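Local coordinates for protein aminoglycoside 3'-phosphotransferase AphA1-IAB (Acinetobacter baumannii, PDB 4FEV) that phosphorylates kanamycin and structurally related aminoglycosides at the 3'-hydroxyl using ATP, and so confers resistance to these antibiotics, at residues A101-T106 and I206-K211; T106-L111 and L237-P242; L125-R130 and F249-I254; H197-L202 and C215-R220. One frame throughout, in Å; residues are numbered along the deposited sequence. Where two conformers were deposited one is given.

How the contacts relate
The four contacts run through the protein-kinase-like fold from the nucleotide pocket to the outer helices. Contact 1 holds the hinge-side loop that hydrogen-bonds PP1, a pyrazolopyrimidine of the kinase-inhibitor type, bound where the nucleotide probably sits. Thr106, shared with contact 2, turns the chain from strand 105-106 into the helix starting at Ala107, which meets 237-242. Contact 4 is the catalytic centre, about 2 Å from the centre of the chain and about 15 Å, centre to centre, from contact 1; Ile216 packs on a face of PP1, while Asp199 holds kanamycin. Contact 3, about 16 Å from contact 4 between centres, pairs helices 118-133 and 242-252, and Leu129 CD1 lies 3.5 Å from Phe200 CZ.

Contact 1 of 4, residues A101-T106 and I206-K211; sequences AIPGKT and IFDEGK. With PP1 (1-ter-butyl-3-p-tolyl-1H-pyrazolo[3,4-D]pyrimidin-4-ylamine), chain H.
Ile206 meets Ile102, Pro103 and Thr106 with its two branches: CG2 packs against Ile102 CG2 at 3.8 Å and also lies 3.4 Å from Pro103 O, while CD1 meets Thr106 CG2 at 4.0 Å. In both isoleucines CG1 lies beside the backbone N (chi1 -63° in Ile102, -54° in Ile206), leaving each CG2 anti to N, and the two methyls meet. Beside them runs a short antiparallel pairing. Lys105 and Phe207 form its hydrogen-bonded pair, Lys105 N giving to Phe207 O at 2.9 Å and Phe207 N to Lys105 O at 2.7 Å; Thr106 and Ile206, the non-hydrogen-bonded pair, put their side chains on one face. Gly104 CA makes a CA-H...O contact with Phe207 O. This is the linker of a kinase-like phosphotransferase, and its edge is used as in kinase hinges: Ile102 N donates to PP1 N7 at 3.0 Å and Ile102 O accepts from PP1 N10 at 2.9 Å, holding the aminopyrimidine edge from one residue. Asp208 puts its CB 3.5 Å from Pro103 O, a buried carbonyl with no hydrogen-bond partner. Farther out, a type I' turn from Asp208 to Lys211 leads into strand 211-215, and Lys105 NZ reaches Glu113 in a salt bridge.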
# COMPACT_ATOMS: atom_id res chain seq x y z
N ALA A 101 -9.91 8.91 -8.99
CA ALA A 101 -10.29 8.42 -7.68
C ALA A 101 -11.13 7.15 -7.84
O ALA A 101 -11.89 7.01 -8.78
CB ALA A 101 -11.07 9.48 -6.91
N ILE A 102 -10.94 6.21 -6.93
CA ILE A 102 -11.89 5.13 -6.79
C ILE A 102 -12.96 5.61 -5.82
O ILE A 102 -12.67 5.90 -4.66
CB ILE A 102 -11.21 3.87 -6.24
CG1 ILE A 102 -10.14 3.37 -7.21
CG2 ILE A 102 -12.24 2.78 -5.99
CD1 ILE A 102 -9.39 2.20 -6.67
N PRO A 103 -14.21 5.73 -6.30
CA PRO A 103 -15.29 6.23 -5.44
C PRO A 103 -15.55 5.31 -4.25
O PRO A 103 -15.41 4.09 -4.36
CB PRO A 103 -16.50 6.24 -6.36
CG PRO A 103 -16.19 5.23 -7.42
CD PRO A 103 -14.71 5.31 -7.62
N GLY A 104 -15.93 5.90 -3.12
CA GLY A 104 -16.32 5.13 -1.96
C GLY A 104 -15.57 5.49 -0.69
O GLY A 104 -14.98 6.56 -0.58
N LYS A 105 -15.59 4.56 0.26
CA LYS A 105 -15.00 4.77 1.57
C LYS A 105 -14.02 3.64 1.83
O LYS A 105 -14.14 2.56 1.24
CB LYS A 105 -16.08 4.75 2.66
CG LYS A 105 -17.11 5.88 2.58
CD LYS A 105 -18.36 5.52 3.35
CE LYS A 105 -19.40 6.62 3.26
NZ LYS A 105 -20.74 6.16 3.70
N THR A 106 -13.03 3.88 2.68
CA THR A 106 -12.07 2.85 3.03
C THR A 106 -12.73 1.75 3.86
O THR A 106 -13.81 1.96 4.45
CB THR A 106 -10.90 3.41 3.86
OG1 THR A 106 -11.39 3.85 5.14
CG2 THR A 106 -10.23 4.56 3.12
N ILE A 206 -10.96 -0.03 -0.78
CA ILE A 206 -12.08 0.88 -0.96
C ILE A 206 -13.39 0.13 -1.21
O ILE A 206 -13.47 -0.71 -2.11
CB ILE A 206 -11.83 1.87 -2.11
CG1 ILE A 206 -10.50 2.60 -1.91
CG2 ILE A 206 -13.00 2.84 -2.26
CD1 ILE A 206 -10.52 3.55 -0.73
N PHE A 207 -14.40 0.45 -0.40
CA PHE A 207 -15.74 -0.13 -0.51
C PHE A 207 -16.70 0.90 -1.09
O PHE A 207 -16.64 2.07 -0.74
CB PHE A 207 -16.25 -0.59 0.86
CG PHE A 207 -15.75 -1.95 1.28
CD1 PHE A 207 -14.47 -2.11 1.78
CD2 PHE A 207 -16.58 -3.06 1.17
CE1 PHE A 207 -14.01 -3.37 2.15
CE2 PHE A 207 -16.13 -4.32 1.55
CZ PHE A 207 -14.85 -4.48 2.05
N ASP A 208 -17.60 0.46 -1.96
CA ASP A 208 -18.63 1.35 -2.48
C ASP A 208 -19.93 0.61 -2.67
O ASP A 208 -19.96 -0.47 -3.28
CB ASP A 208 -18.20 1.97 -3.81
CG ASP A 208 -19.16 3.05 -4.29
OD1 ASP A 208 -19.80 3.69 -3.43
OD2 ASP A 208 -19.29 3.24 -5.52
N GLU A 209 -21.01 1.17 -2.13
CA GLU A 209 -22.32 0.56 -2.22
C GLU A 209 -22.29 -0.87 -1.69
O GLU A 209 -22.95 -1.76 -2.24
CB GLU A 209 -22.83 0.59 -3.67
CG GLU A 209 -23.02 1.99 -4.24
CD GLU A 209 -23.52 1.97 -5.68
OE1 GLU A 209 -23.47 0.89 -6.31
OE2 GLU A 209 -23.96 3.02 -6.18
N GLY A 210 -21.51 -1.09 -0.64
CA GLY A 210 -21.46 -2.39 0.01
C GLY A 210 -20.49 -3.40 -0.59
O GLY A 210 -20.39 -4.52 -0.10
N LYS A 211 -19.78 -3.01 -1.64
CA LYS A 211 -18.86 -3.92 -2.31
C LYS A 211 -17.43 -3.40 -2.32
O LYS A 211 -17.19 -2.20 -2.44
CB LYS A 211 -19.32 -4.20 -3.75
CG LYS A 211 -20.79 -4.62 -3.87
CD LYS A 211 -21.10 -5.84 -3.01
CE LYS A 211 -22.59 -6.21 -3.07
NZ LYS A 211 -23.48 -5.13 -2.53
N1 PP1 H . -5.84 7.91 -2.50
C2 PP1 H . -7.52 6.73 -5.46
N3 PP1 H . -6.50 7.12 -4.72
C4 PP1 H . -6.68 7.48 -3.44
C5 PP1 H . -7.95 7.46 -2.87
C6 PP1 H . -9.01 7.04 -3.69
N7 PP1 H . -8.74 6.70 -4.95
N8 PP1 H . -6.42 8.16 -1.43
C9 PP1 H . -7.73 7.88 -1.55
N10 PP1 H . -10.28 6.95 -3.32
C11 PP1 H . -8.66 8.10 -0.53
C12 PP1 H . -10.00 7.72 -0.60
C13 PP1 H . -10.88 7.95 0.44
C14 PP1 H . -10.43 8.58 1.60
C15 PP1 H . -9.09 8.96 1.69
C16 PP1 H . -8.21 8.70 0.64
C24 PP1 H . -11.40 8.84 2.75
C28 PP1 H . -4.37 8.07 -2.69
C29 PP1 H . -3.79 8.53 -1.36
C33 PP1 H . -3.78 6.71 -3.08
C37 PP1 H . -4.11 9.11 -3.79

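Contact 2 of 4, residues T106-L111 and L237-P242; sequences TAFQVL and LGEFSP. With PP1 (1-ter-butyl-3-p-tolyl-1H-pyrazolo[3,4-D]pyrimidin-4-ylamine), chain H.
Phe108 and Phe240 bring two aromatic rings together where helix 107-113, the first helix after the nucleotide-site linker of this kinase-like fold, faces the loop joining helix 227-237 to helix 242-252. The aromatic contact comes first. Phe108 CE1 lies 3.6 Å from Phe240 CZ; the ring centroids are 5.7 Å apart and the planes are inclined at 65°. Phe108 has CG anti to its backbone N (chi1 -177°), which carries the ring out along the helix flank to the loop.

Leucine packing follows: Leu111 lies against the Phe240 ring, its CB 4.2 Å from CE2. Leu111 has two conformers, and in one of them CD1 sits over a face of that ring and approaches Leu237 CD2, a placement that is less certain for that reason. Leu202, from the catalytic loop, packs against Phe108, Leu111 and Phe240 alike, joining the contact to the loop 197-202.

Among polar groups, the carboxylate of Glu239 comes to the edge of the Phe108 ring, with OE2 3.7 Å from CE1 and the two planes only 16° apart; bound kanamycin also touches Glu239. No hydrogen bond joins the two segments. The helix start is held internally by a capping box: Gln109 N donates to Thr106 OG1 at 2.9 Å, and Thr106 N returns a bond to Gln109 OE1 at 3.0 Å, in the plane of the amide carbonyl on a lone pair. That same OE1 lies 3.4 Å from C24, the tolyl methyl of PP1.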
# COMPACT_ATOMS: atom_id res chain seq x y z
N THR A 106 -13.03 3.88 2.68
CA THR A 106 -12.07 2.85 3.03
C THR A 106 -12.73 1.75 3.86
O THR A 106 -13.81 1.96 4.45
CB THR A 106 -10.90 3.41 3.86
OG1 THR A 106 -11.39 3.85 5.14
CG2 THR A 106 -10.23 4.56 3.12
N ALA A 107 -12.10 0.58 3.90
CA ALA A 107 -12.54 -0.51 4.74
C ALA A 107 -12.67 -0.03 6.19
O ALA A 107 -13.64 -0.37 6.88
CB ALA A 107 -11.55 -1.68 4.65
N PHE A 108 -11.70 0.77 6.63
CA PHE A 108 -11.70 1.31 7.99
C PHE A 108 -12.95 2.14 8.22
O PHE A 108 -13.65 1.98 9.23
CB PHE A 108 -10.45 2.16 8.24
CG PHE A 108 -10.35 2.68 9.66
CD1 PHE A 108 -9.80 1.89 10.66
CD2 PHE A 108 -10.82 3.94 9.99
CE1 PHE A 108 -9.71 2.37 11.98
CE2 PHE A 108 -10.74 4.42 11.29
CZ PHE A 108 -10.18 3.63 12.28
N GLN A 109 -13.25 3.04 7.28
CA GLN A 109 -14.43 3.88 7.39
C GLN A 109 -15.73 3.09 7.46
O GLN A 109 -16.62 3.41 8.26
CB GLN A 109 -14.50 4.84 6.22
CG GLN A 109 -13.51 5.97 6.30
CD GLN A 109 -13.68 6.93 5.15
OE1 GLN A 109 -13.52 6.55 4.00
NE2 GLN A 109 -14.06 8.16 5.46
N VAL A 110 -15.84 2.05 6.63
CA VAL A 110 -17.10 1.31 6.58
C VAL A 110 -17.26 0.43 7.81
O VAL A 110 -18.39 0.22 8.28
CB VAL A 110 -17.26 0.49 5.26
CG1 VAL A 110 -17.27 1.44 4.05
CG2 VAL A 110 -16.16 -0.54 5.11
N LEU A 111 -16.15 -0.07 8.34
CA LEU A 111 -16.17 -0.83 9.59
C LEU A 111 -16.68 0.02 10.75
O LEU A 111 -17.49 -0.45 11.55
CB LEU A 111 -14.78 -1.38 9.91
CG LEU A 111 -14.49 -2.82 9.47
CD1 LEU A 111 -12.99 -3.09 9.42
CD2 LEU A 111 -15.15 -3.79 10.43
N LEU A 237 -7.07 -5.23 12.07
CA LEU A 237 -8.30 -5.82 12.62
C LEU A 237 -8.23 -5.97 14.16
O LEU A 237 -9.26 -5.98 14.86
CB LEU A 237 -8.57 -7.17 11.93
CG LEU A 237 -8.92 -7.09 10.44
CD1 LEU A 237 -8.92 -8.49 9.77
CD2 LEU A 237 -10.28 -6.40 10.22
N GLY A 238 -7.02 -6.03 14.69
CA GLY A 238 -6.82 -6.07 16.14
C GLY A 238 -7.28 -4.84 16.90
O GLY A 238 -7.39 -4.87 18.13
N GLU A 239 -7.56 -3.76 16.18
CA GLU A 239 -8.14 -2.57 16.79
C GLU A 239 -9.60 -2.81 17.11
O GLU A 239 -10.17 -2.16 17.98
CB GLU A 239 -8.04 -1.37 15.85
CG GLU A 239 -6.85 -0.48 16.09
CD GLU A 239 -7.13 0.97 15.73
OE1 GLU A 239 -7.28 1.81 16.66
OE2 GLU A 239 -7.20 1.28 14.52
N PHE A 240 -10.21 -3.74 16.37
CA PHE A 240 -11.65 -4.01 16.44
C PHE A 240 -12.04 -5.26 17.24
O PHE A 240 -12.83 -5.18 18.19
CB PHE A 240 -12.24 -4.06 15.03
CG PHE A 240 -12.12 -2.77 14.27
CD1 PHE A 240 -11.00 -2.51 13.48
CD2 PHE A 240 -13.11 -1.81 14.35
CE1 PHE A 240 -10.89 -1.31 12.78
CE2 PHE A 240 -13.01 -0.62 13.64
CZ PHE A 240 -11.89 -0.36 12.87
N SER A 241 -11.54 -6.44 16.84
CA SER A 241 -11.82 -7.67 17.58
C SER A 241 -10.95 -8.87 17.21
O SER A 241 -10.53 -9.02 16.05
CB SER A 241 -13.31 -8.07 17.49
OG SER A 241 -13.55 -9.01 16.46
N PRO A 242 -10.66 -9.72 18.20
CA PRO A 242 -9.89 -10.94 17.97
C PRO A 242 -10.65 -11.89 17.04
O PRO A 242 -10.02 -12.63 16.28
CB PRO A 242 -9.80 -11.58 19.36
CG PRO A 242 -10.12 -10.49 20.33
CD PRO A 242 -11.04 -9.56 19.62
N1 PP1 H . -5.84 7.91 -2.50
C2 PP1 H . -7.52 6.73 -5.46
N3 PP1 H . -6.50 7.12 -4.72
C4 PP1 H . -6.68 7.48 -3.44
C5 PP1 H . -7.95 7.46 -2.87
C6 PP1 H . -9.01 7.04 -3.69
N7 PP1 H . -8.74 6.70 -4.95
N8 PP1 H . -6.42 8.16 -1.43
C9 PP1 H . -7.73 7.88 -1.55
N10 PP1 H . -10.28 6.95 -3.32
C11 PP1 H . -8.66 8.10 -0.53
C12 PP1 H . -10.00 7.72 -0.60
C13 PP1 H . -10.88 7.95 0.44
C14 PP1 H . -10.43 8.58 1.60
C15 PP1 H . -9.09 8.96 1.69
C16 PP1 H . -8.21 8.70 0.64
C24 PP1 H . -11.40 8.84 2.75
C28 PP1 H . -4.37 8.07 -2.69
C29 PP1 H . -3.79 8.53 -1.36
C33 PP1 H . -3.78 6.71 -3.08
C37 PP1 H . -4.11 9.11 -3.79

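Contact 3 of 4, residues L125-R130 and F249-I254; sequences LAVFLR and FQKYGI
Arg130 lies flat on the ring of Tyr252 and, at the same time, bonds through its edge to that tyrosine's own carbonyl. The guanidinium and ring planes are 9° apart with their centres 3.9 Å from each other, so the stack is also a cation-pi contact; CD adds a CH-pi contact over the same face. A bend at chi2 (-64°) folds the arginine chain across the ring, its CG and CD passing over the CE1 side and its guanidinium over CE2. From there NE and NH2 both reach Tyr252 O, at 2.7 Å and 2.9 Å. The oxygen lies in the guanidinium plane, yet seen from the carbonyl both donors are displaced from its plane, NH2 by 37°. Two bonds to one atom, with a ring beneath, should fix the rotation of the group.

The extended first torsion of Tyr252 swings the ring off its helix and alongside helix 118-133. Leu129 CG meets CE1 at 4.1 Å, and the hydroxyl is hydrogen-bonded to His133 and Arg226. Toward the surface, Lys251, bent at chi2, lays its chain across helix 118-133: CB and CG rest on Ala126 CB, CG at 3.7 Å, and CE lies 3.9 Å from Val127 CG2. The small Ala126 lets the backbones come near, its CA 5.1 Å from that of Tyr252. Gly253, with positive phi, is the C-prime residue of a Schellman motif, and the carbonyl gripped by Arg130 therefore belongs to the C-terminal end of helix 242-252 in the helical lobe.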
# COMPACT_ATOMS: atom_id res chain seq x y z
N LEU A 125 -12.41 -8.87 2.18
CA LEU A 125 -10.97 -8.55 2.18
C LEU A 125 -10.14 -9.81 1.95
O LEU A 125 -9.15 -9.78 1.19
CB LEU A 125 -10.57 -7.92 3.52
CG LEU A 125 -11.10 -6.53 3.83
CD1 LEU A 125 -10.82 -6.15 5.30
CD2 LEU A 125 -10.47 -5.51 2.89
N ALA A 126 -10.52 -10.90 2.62
CA ALA A 126 -9.84 -12.18 2.43
C ALA A 126 -9.93 -12.72 1.00
O ALA A 126 -8.94 -13.23 0.45
CB ALA A 126 -10.38 -13.22 3.42
N VAL A 127 -11.11 -12.63 0.40
CA VAL A 127 -11.32 -13.07 -0.98
C VAL A 127 -10.51 -12.22 -1.94
O VAL A 127 -9.90 -12.74 -2.88
CB VAL A 127 -12.82 -13.01 -1.37
CG1 VAL A 127 -13.02 -13.20 -2.88
CG2 VAL A 127 -13.64 -14.03 -0.56
N PHE A 128 -10.51 -10.91 -1.71
CA PHE A 128 -9.74 -9.98 -2.54
C PHE A 128 -8.26 -10.29 -2.44
O PHE A 128 -7.53 -10.27 -3.44
CB PHE A 128 -10.00 -8.53 -2.11
CG PHE A 128 -9.41 -7.48 -3.03
CD1 PHE A 128 -10.16 -6.99 -4.10
CD2 PHE A 128 -8.13 -7.01 -2.83
CE1 PHE A 128 -9.62 -6.03 -4.96
CE2 PHE A 128 -7.58 -6.04 -3.69
CZ PHE A 128 -8.34 -5.55 -4.74
N LEU A 129 -7.80 -10.58 -1.23
CA LEU A 129 -6.40 -10.91 -1.01
C LEU A 129 -6.02 -12.19 -1.72
O LEU A 129 -4.97 -12.27 -2.34
CB LEU A 129 -6.08 -10.98 0.48
CG LEU A 129 -4.60 -10.86 0.86
CD1 LEU A 129 -3.97 -9.60 0.24
CD2 LEU A 129 -4.45 -10.86 2.38
N ARG A 130 -6.88 -13.21 -1.64
CA ARG A 130 -6.63 -14.43 -2.41
C ARG A 130 -6.49 -14.17 -3.91
O ARG A 130 -5.65 -14.78 -4.57
CB ARG A 130 -7.75 -15.47 -2.17
CG ARG A 130 -7.50 -16.37 -0.98
CD ARG A 130 -6.25 -17.24 -1.18
NE ARG A 130 -6.12 -18.25 -0.13
CZ ARG A 130 -5.14 -19.14 -0.04
NH1 ARG A 130 -4.17 -19.17 -0.95
NH2 ARG A 130 -5.14 -20.01 0.97
N PHE A 249 -7.97 -15.21 8.71
CA PHE A 249 -7.21 -16.40 8.35
C PHE A 249 -8.14 -17.56 7.96
O PHE A 249 -7.85 -18.30 7.03
CB PHE A 249 -6.25 -16.81 9.47
CG PHE A 249 -4.95 -16.03 9.46
CD1 PHE A 249 -3.89 -16.42 8.65
CD2 PHE A 249 -4.80 -14.89 10.25
CE1 PHE A 249 -2.70 -15.70 8.62
CE2 PHE A 249 -3.60 -14.16 10.24
CZ PHE A 249 -2.56 -14.56 9.42
N GLN A 250 -9.27 -17.70 8.65
CA GLN A 250 -10.22 -18.76 8.32
C GLN A 250 -10.78 -18.62 6.90
O GLN A 250 -10.85 -19.61 6.17
CB GLN A 250 -11.35 -18.85 9.34
CG GLN A 250 -10.92 -19.34 10.73
CD GLN A 250 -12.05 -19.23 11.73
OE1 GLN A 250 -12.61 -18.15 11.92
NE2 GLN A 250 -12.41 -20.34 12.36
N LYS A 251 -11.18 -17.41 6.52
CA LYS A 251 -11.72 -17.20 5.19
C LYS A 251 -10.62 -17.35 4.14
O LYS A 251 -10.86 -17.89 3.06
CB LYS A 251 -12.38 -15.83 5.06
CG LYS A 251 -13.11 -15.63 3.73
CD LYS A 251 -14.24 -16.64 3.56
CE LYS A 251 -14.98 -16.45 2.24
NZ LYS A 251 -16.24 -17.26 2.24
N TYR A 252 -9.42 -16.86 4.45
CA TYR A 252 -8.30 -16.97 3.50
C TYR A 252 -7.94 -18.44 3.25
O TYR A 252 -7.55 -18.83 2.13
CB TYR A 252 -7.09 -16.17 4.03
CG TYR A 252 -5.93 -16.09 3.06
CD1 TYR A 252 -5.83 -15.04 2.15
CD2 TYR A 252 -4.91 -17.04 3.07
CE1 TYR A 252 -4.75 -14.95 1.24
CE2 TYR A 252 -3.83 -16.96 2.17
CZ TYR A 252 -3.76 -15.91 1.27
OH TYR A 252 -2.68 -15.82 0.40
N GLY A 253 -8.09 -19.26 4.30
CA GLY A 253 -7.88 -20.69 4.20
C GLY A 253 -6.63 -21.22 4.88
O GLY A 253 -6.10 -22.24 4.47
N ILE A 254 -6.16 -20.56 5.93
CA ILE A 254 -5.02 -21.06 6.68
C ILE A 254 -5.49 -21.65 8.02
O ILE A 254 -6.18 -20.96 8.77
CB ILE A 254 -3.98 -19.94 6.89
CG1 ILE A 254 -3.28 -19.63 5.56
CG2 ILE A 254 -2.96 -20.34 7.93
CD1 ILE A 254 -2.49 -18.32 5.58

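Contact 4 of 4, residues H197-L202 and C215-R220; sequences HGDFSL and CIDVGR. With PP1 (1-ter-butyl-3-p-tolyl-1H-pyrazolo[3,4-D]pyrimidin-4-ylamine), chain H; KAN (kanamycin a), chain G.
His197 and Asp217 belong to two active-site loops that meet at the buried centre of the kinase-like fold, in a contact built from one direct hydrogen bond, bridging waters and charged groups around the substrate. The first loop, after strand 194-196, is the catalytic loop with its HGD sequence; the second, after strand 211-215, carries the IDVGR sequence, equivalent to the kinase DFG region.

The imidazole of His197 is the structural link. A chi1 of 180° extends the ring away from the backbone N and across to the second loop, where NE2 donates to Ile216 O at 2.9 Å; the oxygen is in the ring plane, though the donor is tilted 31° from the carbonyl plane. Its other nitrogen, ND1, accepts from Asp199 N at 3.0 Å, so the histidine ties the backbone of the proton acceptor to the second loop. Cys215 SG also lies at the ring edge. A water joins His197 O, Asp217 O and Arg220 N. Asp229 takes the backbone N-H groups of His197 and Gly198.

Ile216 packs its side chain on PP1, with CD1 3.6 Å from C9. Asp217 OD1 forms a salt bridge with Lys56, while OD2 lies 4.3 Å from Asp199 OD2 and takes a bond from a water that also gives a weak one to Asp199 OD2. Arg220 NH2 makes a long salt bridge to Asp199 OD2, 3.6 Å away. That oxygen accepts from kanamycin O7 at 2.5 Å, the geometry expected if Asp199 is the base that activates this hydroxyl for phosphoryl transfer.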
# COMPACT_ATOMS: atom_id res chain seq x y z
N HIS A 197 0.63 -6.83 -2.09
CA HIS A 197 0.33 -5.40 -2.12
C HIS A 197 1.40 -4.61 -1.38
O HIS A 197 1.89 -3.60 -1.88
CB HIS A 197 -1.02 -5.15 -1.44
CG HIS A 197 -1.43 -3.71 -1.41
ND1 HIS A 197 -0.98 -2.83 -0.45
CD2 HIS A 197 -2.29 -3.01 -2.18
CE1 HIS A 197 -1.52 -1.64 -0.65
NE2 HIS A 197 -2.32 -1.72 -1.70
N GLY A 198 1.75 -5.05 -0.17
CA GLY A 198 2.85 -4.42 0.56
C GLY A 198 2.40 -3.48 1.67
O GLY A 198 3.17 -3.23 2.61
N ASP A 199 1.19 -2.94 1.57
CA ASP A 199 0.62 -2.14 2.68
C ASP A 199 -0.87 -2.39 2.76
O ASP A 199 -1.68 -1.47 2.59
CB ASP A 199 0.93 -0.65 2.50
CG ASP A 199 0.73 0.15 3.80
OD1 ASP A 199 0.48 -0.46 4.87
OD2 ASP A 199 0.84 1.39 3.75
N PHE A 200 -1.23 -3.64 3.01
CA PHE A 200 -2.61 -4.11 2.89
C PHE A 200 -3.36 -3.79 4.19
O PHE A 200 -3.75 -4.68 4.96
CB PHE A 200 -2.64 -5.61 2.60
CG PHE A 200 -3.91 -6.08 1.93
CD1 PHE A 200 -4.11 -5.85 0.58
CD2 PHE A 200 -4.89 -6.74 2.66
CE1 PHE A 200 -5.28 -6.28 -0.05
CE2 PHE A 200 -6.06 -7.18 2.04
CZ PHE A 200 -6.25 -6.94 0.69
N SER A 201 -3.53 -2.49 4.44
CA SER A 201 -4.20 -2.03 5.66
C SER A 201 -5.66 -1.71 5.36
O SER A 201 -6.07 -1.64 4.20
CB SER A 201 -3.52 -0.76 6.16
OG SER A 201 -3.77 0.30 5.25
N LEU A 202 -6.44 -1.46 6.42
CA LEU A 202 -7.85 -1.10 6.23
C LEU A 202 -8.02 0.26 5.54
O LEU A 202 -9.10 0.57 5.04
CB LEU A 202 -8.58 -1.09 7.59
CG LEU A 202 -8.72 -2.42 8.34
CD1 LEU A 202 -9.36 -2.21 9.73
CD2 LEU A 202 -9.54 -3.42 7.51
N CYS A 215 -8.22 -1.36 -4.66
CA CYS A 215 -7.18 -1.05 -3.68
C CYS A 215 -6.35 0.12 -4.17
O CYS A 215 -6.30 0.42 -5.36
CB CYS A 215 -6.31 -2.27 -3.38
SG CYS A 215 -5.28 -2.85 -4.75
N ILE A 216 -5.69 0.80 -3.23
CA ILE A 216 -4.91 1.98 -3.55
C ILE A 216 -3.56 1.87 -2.86
O ILE A 216 -3.33 0.92 -2.10
CB ILE A 216 -5.63 3.27 -3.07
CG1 ILE A 216 -5.87 3.21 -1.55
CG2 ILE A 216 -6.95 3.43 -3.81
CD1 ILE A 216 -6.42 4.53 -0.94
N ASP A 217 -2.67 2.84 -3.12
CA ASP A 217 -1.38 2.93 -2.45
C ASP A 217 -0.49 1.70 -2.68
O ASP A 217 -0.10 1.01 -1.74
CB ASP A 217 -1.55 3.19 -0.96
CG ASP A 217 -0.58 4.21 -0.43
OD1 ASP A 217 -0.77 5.41 -0.73
OD2 ASP A 217 0.38 3.81 0.28
N VAL A 218 -0.14 1.47 -3.95
CA VAL A 218 0.47 0.21 -4.35
C VAL A 218 1.98 0.31 -4.57
O VAL A 218 2.56 -0.51 -5.28
CB VAL A 218 -0.20 -0.30 -5.65
CG1 VAL A 218 -1.67 -0.58 -5.41
CG2 VAL A 218 -0.02 0.72 -6.80
N GLY A 219 2.61 1.30 -3.95
CA GLY A 219 4.03 1.54 -4.17
C GLY A 219 4.98 0.48 -3.65
O GLY A 219 6.15 0.47 -4.02
N ARG A 220 4.48 -0.41 -2.81
CA ARG A 220 5.29 -1.52 -2.29
C ARG A 220 4.96 -2.87 -2.94
O ARG A 220 5.46 -3.92 -2.53
CB ARG A 220 5.14 -1.61 -0.77
CG ARG A 220 5.53 -0.29 -0.08
CD ARG A 220 5.48 -0.31 1.46
NE ARG A 220 6.07 0.93 2.00
CZ ARG A 220 5.55 1.66 2.99
NH1 ARG A 220 6.16 2.78 3.37
NH2 ARG A 220 4.44 1.30 3.61
N1 PP1 H . -5.84 7.91 -2.50
C2 PP1 H . -7.52 6.73 -5.46
N3 PP1 H . -6.50 7.12 -4.72
C4 PP1 H . -6.68 7.48 -3.44
C5 PP1 H . -7.95 7.46 -2.87
C6 PP1 H . -9.01 7.04 -3.69
N7 PP1 H . -8.74 6.70 -4.95
N8 PP1 H . -6.42 8.16 -1.43
C9 PP1 H . -7.73 7.88 -1.55
N10 PP1 H . -10.28 6.95 -3.32
C11 PP1 H . -8.66 8.10 -0.53
C12 PP1 H . -10.00 7.72 -0.60
C13 PP1 H . -10.88 7.95 0.44
C14 PP1 H . -10.43 8.58 1.60
C15 PP1 H . -9.09 8.96 1.69
C16 PP1 H . -8.21 8.70 0.64
C24 PP1 H . -11.40 8.84 2.75
C28 PP1 H . -4.37 8.07 -2.69
C29 PP1 H . -3.79 8.53 -1.36
C33 PP1 H . -3.78 6.71 -3.08
C37 PP1 H . -4.11 9.11 -3.79
C1 KAN G . 1.40 3.66 9.02
C2 KAN G . 0.64 3.63 7.70
C3 KAN G . 1.57 3.38 6.52
C4 KAN G . 2.59 4.49 6.48
C5 KAN G . 3.36 4.47 7.79
C6 KAN G . 4.37 5.61 7.62
C7 KAN G . 2.75 0.17 12.79
C8 KAN G . 1.61 1.16 12.81
C9 KAN G . 1.24 1.48 11.34
C10 KAN G . 2.43 2.10 10.57
C11 KAN G . 3.55 1.06 10.56
C12 KAN G . 3.94 0.74 12.00
C13 KAN G . -0.41 1.47 14.18
C14 KAN G . -0.92 0.73 15.42
C15 KAN G . -1.68 -0.54 15.08
C16 KAN G . -2.86 -0.12 14.22
C17 KAN G . -2.33 0.56 12.97
C18 KAN G . -3.45 1.03 12.05
N1 KAN G . 5.19 5.66 8.84
N2 KAN G . 4.70 1.65 9.87
N3 KAN G . 3.14 -0.08 14.20
N4 KAN G . -2.19 -1.19 16.30
O5 KAN G . 2.43 4.67 8.91
O6 KAN G . -0.33 2.57 7.73
O7 KAN G . 0.81 3.40 5.30
O8 KAN G . 3.48 4.28 5.38
O9 KAN G . 2.06 2.40 9.21
O10 KAN G . 0.11 2.39 11.35
O11 KAN G . 0.54 0.57 13.58
O12 KAN G . -1.55 1.73 13.34
O13 KAN G . 0.23 0.49 16.24
O14 KAN G . -3.72 -1.23 13.93
O15 KAN G . -2.85 1.64 10.89
O HOH W 1 1.97 -0.86 -1.48
O HOH W 2 3.83 -1.26 4.40
O HOH W 3 2.62 3.01 1.36